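Local structure of tyrosine--tRNA ligase (Pyrococcus horikoshii, 2CYC) at residues A[56-61]-A[66-71]; A[105-108]-A[112-115]; A[130-135]-A[204-209]; A[175-180]-A[195-200]. The protein binds L-tyrosine and probably attaches it to tRNA(Tyr) in two steps, first activating it with ATP to tyrosyl-AMP. All coordinates share one frame; numbering follows the deposited sequence.

Interaction 1: residues A[56-61]-A[66-71]; sequences AKIADF and IKTRVF. With TYR (tyrosine), chain C.
Phe61 and Ile66 cross obliquely where helix 48-63 gives way to the next strand, an example of how a helix end is sewn to a sheet. Phe61 CB lies 4.0 Å from Ile66 CB, while the ring leads away from the segment 66-71. With CG anti to its carbonyl carbon (chi1 -62°), the Phe61 ring folds back along its own helix, where Lys57 O sits above one face, offset toward the rim. Ile66 N donates to Phe61 O over 3.0 Å. The Thr68 methyl packs between Phe61 and the Ile58 carbonyl, Thr68 CG2 being 3.7 Å from Phe61 CB. Ile58 lies against Thr68, its CG2 branch nearest the hydroxyl, and meets Val70 at about a right angle, Ile58 CD1 to Val70 CG2 being 4.0 Å. One residue on, Phe71 borders the bound tyrosine, with Phe71 CE2 3.6 Å from the ligand OH. Side chains of the segment 66-71 also touch His36 and Phe40 on strand 36-40. The contact thus closes the beta-alpha-beta crossover of strand 36-40, helix 48-63 and strand 69-72 in the class I synthetase Rossmann fold, whose strand ends line the tyrosine pocket.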
# COMPACT_ATOMS: atom_id res chain seq x y z
N ALA A 56 0.23 11.11 30.88
CA ALA A 56 -0.88 11.65 31.66
C ALA A 56 -2.21 11.07 31.17
O ALA A 56 -3.03 10.64 31.97
CB ALA A 56 -0.90 13.16 31.55
N LYS A 57 -2.42 11.03 29.85
CA LYS A 57 -3.69 10.49 29.35
C LYS A 57 -3.81 8.99 29.61
O LYS A 57 -4.89 8.50 29.95
CB LYS A 57 -3.85 10.77 27.84
CG LYS A 57 -4.08 12.24 27.49
CD LYS A 57 -5.02 12.94 28.50
CE LYS A 57 -6.40 12.29 28.57
NZ LYS A 57 -7.21 12.85 29.69
N ILE A 58 -2.71 8.26 29.45
CA ILE A 58 -2.74 6.84 29.70
C ILE A 58 -3.20 6.62 31.15
O ILE A 58 -4.04 5.76 31.43
CB ILE A 58 -1.36 6.20 29.43
CG1 ILE A 58 -1.17 6.04 27.91
CG2 ILE A 58 -1.26 4.86 30.12
CD1 ILE A 58 0.27 5.73 27.49
N ALA A 59 -2.66 7.43 32.07
CA ALA A 59 -3.04 7.34 33.47
C ALA A 59 -4.53 7.62 33.63
O ALA A 59 -5.23 6.90 34.35
CB ALA A 59 -2.23 8.33 34.33
N ASP A 60 -5.02 8.67 32.97
CA ASP A 60 -6.44 9.01 33.06
C ASP A 60 -7.31 7.89 32.53
O ASP A 60 -8.33 7.53 33.14
CB ASP A 60 -6.77 10.28 32.25
CG ASP A 60 -6.09 11.52 32.80
OD1 ASP A 60 -5.78 11.56 34.01
OD2 ASP A 60 -5.90 12.47 32.02
N PHE A 61 -6.92 7.33 31.38
CA PHE A 61 -7.70 6.27 30.76
C PHE A 61 -7.81 5.04 31.66
O PHE A 61 -8.89 4.47 31.80
CB PHE A 61 -7.11 5.88 29.38
CG PHE A 61 -7.12 7.02 28.36
CD1 PHE A 61 -8.14 7.97 28.35
CD2 PHE A 61 -6.11 7.11 27.40
CE1 PHE A 61 -8.17 9.00 27.39
CE2 PHE A 61 -6.12 8.14 26.43
CZ PHE A 61 -7.15 9.09 26.43
N ILE A 66 -10.33 1.90 31.09
CA ILE A 66 -9.99 1.67 29.68
C ILE A 66 -8.67 0.89 29.62
O ILE A 66 -7.72 1.23 30.33
CB ILE A 66 -9.81 3.02 28.93
CG1 ILE A 66 -11.15 3.78 28.90
CG2 ILE A 66 -9.27 2.76 27.52
CD1 ILE A 66 -11.02 5.22 28.49
N LYS A 67 -8.62 -0.16 28.80
CA LYS A 67 -7.39 -0.95 28.66
C LYS A 67 -6.43 -0.18 27.75
O LYS A 67 -6.72 0.05 26.58
CB LYS A 67 -7.70 -2.32 28.04
CG LYS A 67 -6.52 -3.29 28.04
CD LYS A 67 -6.13 -3.71 29.46
CE LYS A 67 -5.01 -4.75 29.45
NZ LYS A 67 -4.38 -4.94 30.81
N THR A 68 -5.29 0.20 28.30
CA THR A 68 -4.30 1.00 27.60
C THR A 68 -3.16 0.24 26.95
O THR A 68 -2.69 -0.79 27.46
CB THR A 68 -3.74 2.07 28.55
OG1 THR A 68 -3.07 1.45 29.66
CG2 THR A 68 -4.88 2.94 29.08
N ARG A 69 -2.69 0.77 25.82
CA ARG A 69 -1.60 0.13 25.07
C ARG A 69 -0.69 1.12 24.37
O ARG A 69 -1.16 2.10 23.78
CB ARG A 69 -2.20 -0.82 24.01
CG ARG A 69 -1.17 -1.41 23.03
CD ARG A 69 -1.86 -2.30 22.01
NE ARG A 69 -2.67 -3.33 22.65
CZ ARG A 69 -3.37 -4.26 22.00
NH1 ARG A 69 -4.07 -5.16 22.69
NH2 ARG A 69 -3.36 -4.31 20.68
N VAL A 70 0.62 0.86 24.43
CA VAL A 70 1.62 1.68 23.75
C VAL A 70 2.04 0.83 22.54
O VAL A 70 2.45 -0.32 22.69
CB VAL A 70 2.86 1.95 24.65
CG1 VAL A 70 4.02 2.49 23.80
CG2 VAL A 70 2.49 2.94 25.75
N PHE A 71 1.89 1.42 21.36
CA PHE A 71 2.19 0.78 20.08
C PHE A 71 3.51 1.35 19.53
O PHE A 71 3.60 2.54 19.21
CB PHE A 71 1.03 1.09 19.12
CG PHE A 71 1.08 0.34 17.81
CD1 PHE A 71 0.74 -1.01 17.74
CD2 PHE A 71 1.36 1.03 16.62
CE1 PHE A 71 0.68 -1.67 16.51
CE2 PHE A 71 1.30 0.37 15.38
CZ PHE A 71 0.95 -0.98 15.33
N TYR C . 2.22 8.64 13.03
CA TYR C . 2.59 8.60 14.47
C TYR C . 3.67 9.64 14.78
O TYR C . 4.20 10.24 13.82
CB TYR C . 3.11 7.19 14.84
CG TYR C . 2.05 6.11 14.71
CD1 TYR C . 0.89 6.15 15.47
CD2 TYR C . 2.23 5.04 13.83
CE1 TYR C . -0.09 5.15 15.35
CE2 TYR C . 1.27 4.04 13.70
CZ TYR C . 0.11 4.10 14.46
OH TYR C . -0.84 3.10 14.32
OXT TYR C . 3.96 9.84 15.97

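Interaction 2: residues A[105-108]-A[112-115]; sequences SIEV and DPKK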
# COMPACT_ATOMS: atom_id res chain seq x y z
N SER A 105 7.68 7.25 32.15
CA SER A 105 6.94 8.49 31.95
C SER A 105 5.51 8.31 32.45
O SER A 105 4.96 9.17 33.12
CB SER A 105 6.92 8.88 30.47
OG SER A 105 8.21 9.27 30.04
N ILE A 106 4.92 7.16 32.12
CA ILE A 106 3.57 6.85 32.55
C ILE A 106 3.53 6.83 34.08
O ILE A 106 2.62 7.35 34.72
CB ILE A 106 3.14 5.46 32.01
CG1 ILE A 106 2.97 5.54 30.49
CG2 ILE A 106 1.85 5.00 32.68
CD1 ILE A 106 2.89 4.20 29.81
N GLU A 107 4.57 6.25 34.67
CA GLU A 107 4.66 6.15 36.11
C GLU A 107 4.71 7.51 36.82
O GLU A 107 3.97 7.73 37.77
CB GLU A 107 5.88 5.32 36.47
CG GLU A 107 6.10 5.12 37.93
CD GLU A 107 7.30 4.24 38.17
OE1 GLU A 107 7.21 3.02 37.93
OE2 GLU A 107 8.35 4.78 38.59
N VAL A 108 5.57 8.43 36.36
CA VAL A 108 5.62 9.74 37.03
C VAL A 108 4.35 10.55 36.83
O VAL A 108 4.07 11.46 37.61
CB VAL A 108 6.81 10.61 36.57
CG1 VAL A 108 8.12 9.89 36.83
CG2 VAL A 108 6.65 10.98 35.11
N ASP A 112 -0.09 3.32 35.92
CA ASP A 112 0.52 2.05 36.32
C ASP A 112 1.05 1.37 35.07
O ASP A 112 0.29 0.76 34.32
CB ASP A 112 -0.51 1.15 37.00
CG ASP A 112 0.08 -0.18 37.46
OD1 ASP A 112 1.25 -0.48 37.13
OD2 ASP A 112 -0.65 -0.93 38.15
N PRO A 113 2.36 1.46 34.83
CA PRO A 113 3.04 0.88 33.66
C PRO A 113 2.80 -0.62 33.51
O PRO A 113 2.72 -1.14 32.39
CB PRO A 113 4.52 1.17 33.94
CG PRO A 113 4.48 2.36 34.84
CD PRO A 113 3.35 2.04 35.76
N LYS A 114 2.68 -1.31 34.64
CA LYS A 114 2.47 -2.76 34.65
C LYS A 114 1.13 -3.15 34.03
O LYS A 114 0.93 -4.29 33.64
CB LYS A 114 2.57 -3.30 36.08
CG LYS A 114 3.92 -3.04 36.73
CD LYS A 114 3.90 -3.37 38.23
CE LYS A 114 2.92 -2.48 39.00
NZ LYS A 114 3.25 -1.02 38.92
N LYS A 115 0.22 -2.19 33.95
CA LYS A 115 -1.09 -2.50 33.39
C LYS A 115 -1.23 -1.93 31.99
O LYS A 115 -2.33 -1.87 31.45
CB LYS A 115 -2.19 -1.98 34.32
CG LYS A 115 -2.21 -2.67 35.68
CD LYS A 115 -3.35 -2.14 36.54
CE LYS A 115 -3.35 -2.76 37.93
NZ LYS A 115 -3.43 -4.24 37.87
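Glu107 and Pro113 show how a side chain can serve a contact with its base rather than with its charged end. Glu107 CB packs on the proline ring, 3.7 Å from Pro113 CG. From there the chain runs out fully extended past the proline, chi1 of -179° having swung CG to the side remote from the backbone N, and the carboxylate only grazes the ring, Glu107 OE1 standing 4.2 Å from Pro113 CG. Beyond the proline the nearest opposite charge is Lys114 NZ, 5.7 Å from Glu107 OE1, too far for a salt bridge, though a weak electrostatic attraction is possible. That amine is already engaged: Lys114 NZ is 2.7 Å from Asp112 OD1 in a salt bridge. The amide Lys114 N donates to the same oxygen over 3.0 Å from the other face of the carboxylate plane, forming an Asx turn that holds Asp112 OD1 between two donors. On the buried side, Ile106 CG2 rests 4.1 Å from Asp112 N. The segment 112-115 therefore doubles back on the C-terminal end of helix 87-108 just before strand 117-120, with Ile106 also touching Ile58 of helix 48-63 and Gln62 OE1 of that helix accepting from Asp112 N.

Interaction 3: residues A[130-135]-A[204-209]; sequences YWQTVI and LRYHPI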
# COMPACT_ATOMS: atom_id res chain seq x y z
N TYR A 130 -3.79 -8.77 8.35
CA TYR A 130 -3.70 -7.37 8.74
C TYR A 130 -3.65 -6.57 7.43
O TYR A 130 -4.35 -5.57 7.26
CB TYR A 130 -2.41 -7.12 9.52
CG TYR A 130 -2.01 -5.66 9.57
CD1 TYR A 130 -2.49 -4.81 10.57
CD2 TYR A 130 -1.17 -5.12 8.59
CE1 TYR A 130 -2.15 -3.46 10.59
CE2 TYR A 130 -0.82 -3.77 8.61
CZ TYR A 130 -1.32 -2.95 9.61
OH TYR A 130 -0.95 -1.62 9.64
N TRP A 131 -2.82 -7.03 6.50
CA TRP A 131 -2.67 -6.35 5.22
C TRP A 131 -3.92 -6.42 4.36
O TRP A 131 -4.18 -5.53 3.52
CB TRP A 131 -1.44 -6.88 4.48
CG TRP A 131 -0.19 -6.43 5.18
CD1 TRP A 131 0.50 -7.09 6.17
CD2 TRP A 131 0.41 -5.13 5.09
NE1 TRP A 131 1.48 -6.28 6.70
CE2 TRP A 131 1.44 -5.07 6.06
CE3 TRP A 131 0.17 -4.01 4.29
CZ2 TRP A 131 2.23 -3.93 6.24
CZ3 TRP A 131 0.96 -2.87 4.48
CH2 TRP A 131 1.98 -2.84 5.44
N GLN A 132 -4.72 -7.46 4.56
CA GLN A 132 -5.95 -7.56 3.80
C GLN A 132 -6.83 -6.39 4.24
O GLN A 132 -7.57 -5.81 3.45
CB GLN A 132 -6.65 -8.89 4.08
CG GLN A 132 -7.99 -9.04 3.36
CD GLN A 132 -8.56 -10.44 3.46
OE1 GLN A 132 -8.48 -11.08 4.52
NE2 GLN A 132 -9.14 -10.93 2.37
N THR A 133 -6.72 -6.03 5.51
CA THR A 133 -7.49 -4.91 6.04
C THR A 133 -6.88 -3.58 5.59
O THR A 133 -7.59 -2.59 5.42
CB THR A 133 -7.63 -5.04 7.58
OG1 THR A 133 -8.74 -5.90 7.86
CG2 THR A 133 -7.84 -3.68 8.26
N VAL A 134 -5.57 -3.54 5.37
CA VAL A 134 -4.96 -2.31 4.86
C VAL A 134 -5.61 -2.07 3.48
O VAL A 134 -5.98 -0.94 3.14
CB VAL A 134 -3.43 -2.44 4.67
CG1 VAL A 134 -2.93 -1.28 3.81
CG2 VAL A 134 -2.71 -2.40 6.04
N ILE A 135 -5.75 -3.15 2.71
CA ILE A 135 -6.36 -3.07 1.38
C ILE A 135 -7.83 -2.66 1.49
O ILE A 135 -8.29 -1.77 0.78
CB ILE A 135 -6.31 -4.43 0.64
CG1 ILE A 135 -4.86 -4.86 0.39
CG2 ILE A 135 -7.07 -4.33 -0.69
CD1 ILE A 135 -4.08 -3.88 -0.42
N LEU A 204 -15.90 -1.24 6.80
CA LEU A 204 -14.91 -2.33 6.87
C LEU A 204 -15.51 -3.73 6.88
O LEU A 204 -16.49 -4.00 7.58
CB LEU A 204 -14.03 -2.13 8.10
CG LEU A 204 -12.72 -1.39 7.84
CD1 LEU A 204 -12.92 -0.22 6.90
CD2 LEU A 204 -12.14 -0.96 9.15
N ARG A 205 -14.90 -4.63 6.12
CA ARG A 205 -15.39 -5.99 6.03
C ARG A 205 -14.66 -7.00 6.91
O ARG A 205 -15.28 -7.90 7.46
CB ARG A 205 -15.34 -6.49 4.59
CG ARG A 205 -16.19 -7.73 4.37
CD ARG A 205 -15.80 -8.50 3.12
NE ARG A 205 -16.91 -9.30 2.59
CZ ARG A 205 -17.99 -8.77 2.01
NH1 ARG A 205 -18.10 -7.46 1.88
NH2 ARG A 205 -18.95 -9.57 1.56
N TYR A 206 -13.35 -6.86 7.06
CA TYR A 206 -12.60 -7.83 7.85
C TYR A 206 -12.34 -7.45 9.30
O TYR A 206 -12.36 -8.32 10.18
CB TYR A 206 -11.29 -8.17 7.14
CG TYR A 206 -11.53 -8.61 5.72
CD1 TYR A 206 -11.45 -7.71 4.67
CD2 TYR A 206 -11.91 -9.93 5.43
CE1 TYR A 206 -11.74 -8.09 3.36
CE2 TYR A 206 -12.21 -10.33 4.12
CZ TYR A 206 -12.12 -9.40 3.09
OH TYR A 206 -12.40 -9.78 1.80
N HIS A 207 -12.08 -6.18 9.55
CA HIS A 207 -11.85 -5.78 10.93
C HIS A 207 -12.71 -4.63 11.46
O HIS A 207 -12.20 -3.69 12.07
CB HIS A 207 -10.37 -5.51 11.18
CG HIS A 207 -9.54 -6.76 11.15
ND1 HIS A 207 -9.00 -7.27 9.99
CD2 HIS A 207 -9.25 -7.65 12.12
CE1 HIS A 207 -8.41 -8.42 10.25
NE2 HIS A 207 -8.55 -8.68 11.54
N PRO A 208 -14.02 -4.69 11.21
CA PRO A 208 -14.83 -3.60 11.75
C PRO A 208 -14.89 -3.86 13.26
O PRO A 208 -14.48 -4.92 13.72
CB PRO A 208 -16.19 -3.81 11.08
CG PRO A 208 -16.25 -5.32 10.89
CD PRO A 208 -14.83 -5.62 10.40
N ILE A 209 -15.38 -2.90 14.03
CA ILE A 209 -15.50 -3.09 15.47
C ILE A 209 -16.98 -3.41 15.67
O ILE A 209 -17.84 -2.54 15.51
CB ILE A 209 -15.11 -1.80 16.22
CG1 ILE A 209 -13.64 -1.46 15.90
CG2 ILE A 209 -15.33 -1.99 17.72
CD1 ILE A 209 -13.13 -0.20 16.55
O HOH W 1 -11.42 -4.53 7.30
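The backbones of helix 128-138 and the irregular segment 204-209 come closest at Thr133 and Tyr206, whose CA atoms are 6.2 Å apart. Two neighbouring helix residues reach across there, one with an amide plane and the other with a hydroxyl. Gln132 leaves the helix with CG anti to the backbone N (chi1 177°) and stays extended, which lays its amide over one face of the Tyr206 ring. The two planes are only 13° apart, so this is a stacked arrangement, with Gln132 CD above the middle of the ring and Gln132 NE2 3.4 Å from Tyr206 CZ. The aliphatic part joins in as a CH-pi contact, Gln132 CG lying 4.0 Å from the ring centroid. Arg205 CB covers the opposite face toward its rim. Thr133 instead meets His207 at the ring edge: Thr133 OG1 and His207 ND1 form a short hydrogen bond of 2.5 Å, essentially in the imidazole plane. A water links the same hydroxyl to the backbone, accepting from His207 N over 2.9 Å and lying 3.1 Å from Thr133 OG1. The other subunit packs nearby, its Trp75 against Gln132 and its Leu87 against Tyr206, while Trp131 stacks on its own counterpart across the dimer. Chemically, the buried threonine hydroxyl is served by an imidazole nitrogen and a water at once, and this pair of links ties down both the side chain and the amide of His207, whereas Gln132 and Tyr206 add a flat amide-on-ring stack, probably held mainly by dispersion, beside the subunit interface.

Interaction 4: residues A[175-180]-A[195-200]; sequences DIFYQG and VIAIEV. With TYR (tyrosine), chain C.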
# COMPACT_ATOMS: atom_id res chain seq x y z
N ASP A 175 -4.02 -0.20 11.82
CA ASP A 175 -3.54 -0.53 13.16
C ASP A 175 -4.68 -0.40 14.16
O ASP A 175 -4.76 -1.15 15.13
CB ASP A 175 -2.42 0.42 13.60
CG ASP A 175 -1.16 0.26 12.78
OD1 ASP A 175 -0.96 -0.82 12.19
OD2 ASP A 175 -0.37 1.22 12.75
N ILE A 176 -5.54 0.59 13.92
CA ILE A 176 -6.66 0.82 14.82
C ILE A 176 -7.67 -0.32 14.77
O ILE A 176 -8.02 -0.91 15.80
CB ILE A 176 -7.37 2.17 14.49
CG1 ILE A 176 -6.47 3.34 14.91
CG2 ILE A 176 -8.73 2.24 15.19
CD1 ILE A 176 -6.91 4.70 14.41
N PHE A 177 -8.14 -0.64 13.58
CA PHE A 177 -9.14 -1.69 13.44
C PHE A 177 -8.65 -3.09 13.72
O PHE A 177 -9.37 -3.89 14.30
CB PHE A 177 -9.80 -1.57 12.07
CG PHE A 177 -10.58 -0.30 11.91
CD1 PHE A 177 -11.82 -0.15 12.54
CD2 PHE A 177 -10.02 0.79 11.25
CE1 PHE A 177 -12.49 1.07 12.51
CE2 PHE A 177 -10.69 2.02 11.21
CZ PHE A 177 -11.93 2.16 11.85
N TYR A 178 -7.41 -3.38 13.33
CA TYR A 178 -6.87 -4.71 13.56
C TYR A 178 -6.75 -5.05 15.05
O TYR A 178 -6.95 -6.19 15.44
CB TYR A 178 -5.50 -4.85 12.92
CG TYR A 178 -5.05 -6.29 12.85
CD1 TYR A 178 -5.54 -7.14 11.87
CD2 TYR A 178 -4.14 -6.79 13.78
CE1 TYR A 178 -5.14 -8.47 11.81
CE2 TYR A 178 -3.73 -8.12 13.73
CZ TYR A 178 -4.24 -8.94 12.74
OH TYR A 178 -3.81 -10.24 12.66
N GLN A 179 -6.42 -4.05 15.87
CA GLN A 179 -6.29 -4.27 17.32
C GLN A 179 -7.61 -4.04 18.06
O GLN A 179 -7.65 -4.11 19.29
CB GLN A 179 -5.21 -3.35 17.89
CG GLN A 179 -3.85 -3.44 17.18
CD GLN A 179 -2.83 -2.47 17.74
OE1 GLN A 179 -2.13 -2.76 18.72
NE2 GLN A 179 -2.75 -1.29 17.13
N GLY A 180 -8.68 -3.75 17.32
CA GLY A 180 -9.98 -3.49 17.93
C GLY A 180 -10.00 -2.23 18.79
O GLY A 180 -10.72 -2.16 19.78
N VAL A 195 -9.74 10.92 11.65
CA VAL A 195 -10.94 11.37 10.94
C VAL A 195 -11.25 10.34 9.83
O VAL A 195 -12.41 10.02 9.57
CB VAL A 195 -10.74 12.78 10.32
CG1 VAL A 195 -11.97 13.17 9.48
CG2 VAL A 195 -10.52 13.80 11.42
N ILE A 196 -10.22 9.81 9.19
CA ILE A 196 -10.41 8.81 8.14
C ILE A 196 -10.92 7.51 8.79
O ILE A 196 -11.85 6.89 8.30
CB ILE A 196 -9.09 8.54 7.39
CG1 ILE A 196 -8.68 9.79 6.59
CG2 ILE A 196 -9.25 7.35 6.47
CD1 ILE A 196 -7.25 9.76 6.06
N ALA A 197 -10.31 7.13 9.90
CA ALA A 197 -10.72 5.92 10.61
C ALA A 197 -12.21 5.98 10.94
O ALA A 197 -12.94 5.00 10.75
CB ALA A 197 -9.91 5.78 11.90
N ILE A 198 -12.67 7.12 11.42
CA ILE A 198 -14.07 7.27 11.76
C ILE A 198 -14.96 7.19 10.52
O ILE A 198 -16.02 6.58 10.57
CB ILE A 198 -14.29 8.60 12.53
CG1 ILE A 198 -13.67 8.47 13.92
CG2 ILE A 198 -15.77 8.92 12.64
CD1 ILE A 198 -13.54 9.79 14.68
N GLU A 199 -14.51 7.78 9.42
CA GLU A 199 -15.25 7.74 8.15
C GLU A 199 -15.42 6.33 7.56
O GLU A 199 -16.48 5.99 7.04
CB GLU A 199 -14.56 8.61 7.10
CG GLU A 199 -14.97 10.08 7.09
CD GLU A 199 -14.08 10.93 6.19
OE1 GLU A 199 -13.66 10.43 5.11
OE2 GLU A 199 -13.81 12.10 6.54
N VAL A 200 -14.38 5.50 7.63
CA VAL A 200 -14.46 4.16 7.06
C VAL A 200 -14.88 3.04 8.02
O VAL A 200 -15.11 1.91 7.58
CB VAL A 200 -13.10 3.73 6.44
CG1 VAL A 200 -12.60 4.80 5.44
CG2 VAL A 200 -12.06 3.49 7.56
N TYR C . 2.22 8.64 13.03
CA TYR C . 2.59 8.60 14.47
C TYR C . 3.67 9.64 14.78
O TYR C . 4.20 10.24 13.82
CB TYR C . 3.11 7.19 14.84
CG TYR C . 2.05 6.11 14.71
CD1 TYR C . 0.89 6.15 15.47
CD2 TYR C . 2.23 5.04 13.83
CE1 TYR C . -0.09 5.15 15.35
CE2 TYR C . 1.27 4.04 13.70
CZ TYR C . 0.11 4.10 14.46
OH TYR C . -0.84 3.10 14.32
OXT TYR C . 3.96 9.84 15.97
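Asp175 OD2 receives the phenolic hydroxyl of the bound tyrosine in a very short hydrogen bond, 2.5 Å from the ligand OH, and a weak one from His76 NE2. The backbone of the same residue is gripped as well: Gln179 NE2 donates to Asp175 O over 2.8 Å with a nearly straight N-H (161°), arriving from above the carbonyl plane. Past Gln179 the helix ends in a Schellman motif, with Gly180 at positive phi and its amide bonded back to Phe177 O. Helix 164-178, strand 183-187 and helix 191-200 follow one another in the Rossmann fold of the class I synthetases, and helix 164-178 packs on helix 191-200 through Ile176 and Phe177. Phe177 makes most of that contact. A chi1 of -65°, which sets CG beside the backbone N, points an edge of its ring at the opposing helix, so that Phe177 CZ is 3.2 Å from Ala197 O, near the ring plane. Phe177 CE2 then lies 3.9 Å from Ala197 CB and 4.2 Å from Val200 CG2. Ile176 comes in beside it, its terminal Ile176 CD1 4.1 Å from Ala197 CB; the same isoleucine also touches Tyr37, another residue of the tyrosine site.

In the fold
From the N terminus, interaction 1 closes a short link of four residues, the first two still in helix 48-63, ahead of strand 69-72. Interaction 2 follows in series, folding the chain back after helix 87-108, and touches the first where Ile58 CD1 meets Ile106 CD1. Interaction 3 spans a far longer stretch, bringing helix 128-138 beside the loop ahead of strand 209-211. Interaction 4 lies wholly within that stretch and packs helix 164-178 on helix 191-200; the two adjoin through Leu204 and Phe177, and none of the four crosses another. Interactions 1 and 4 both touch the bound tyrosine, and away from it Arg69 hydrogen-bonds to Gln179; interaction 3 lies toward the dimer interface.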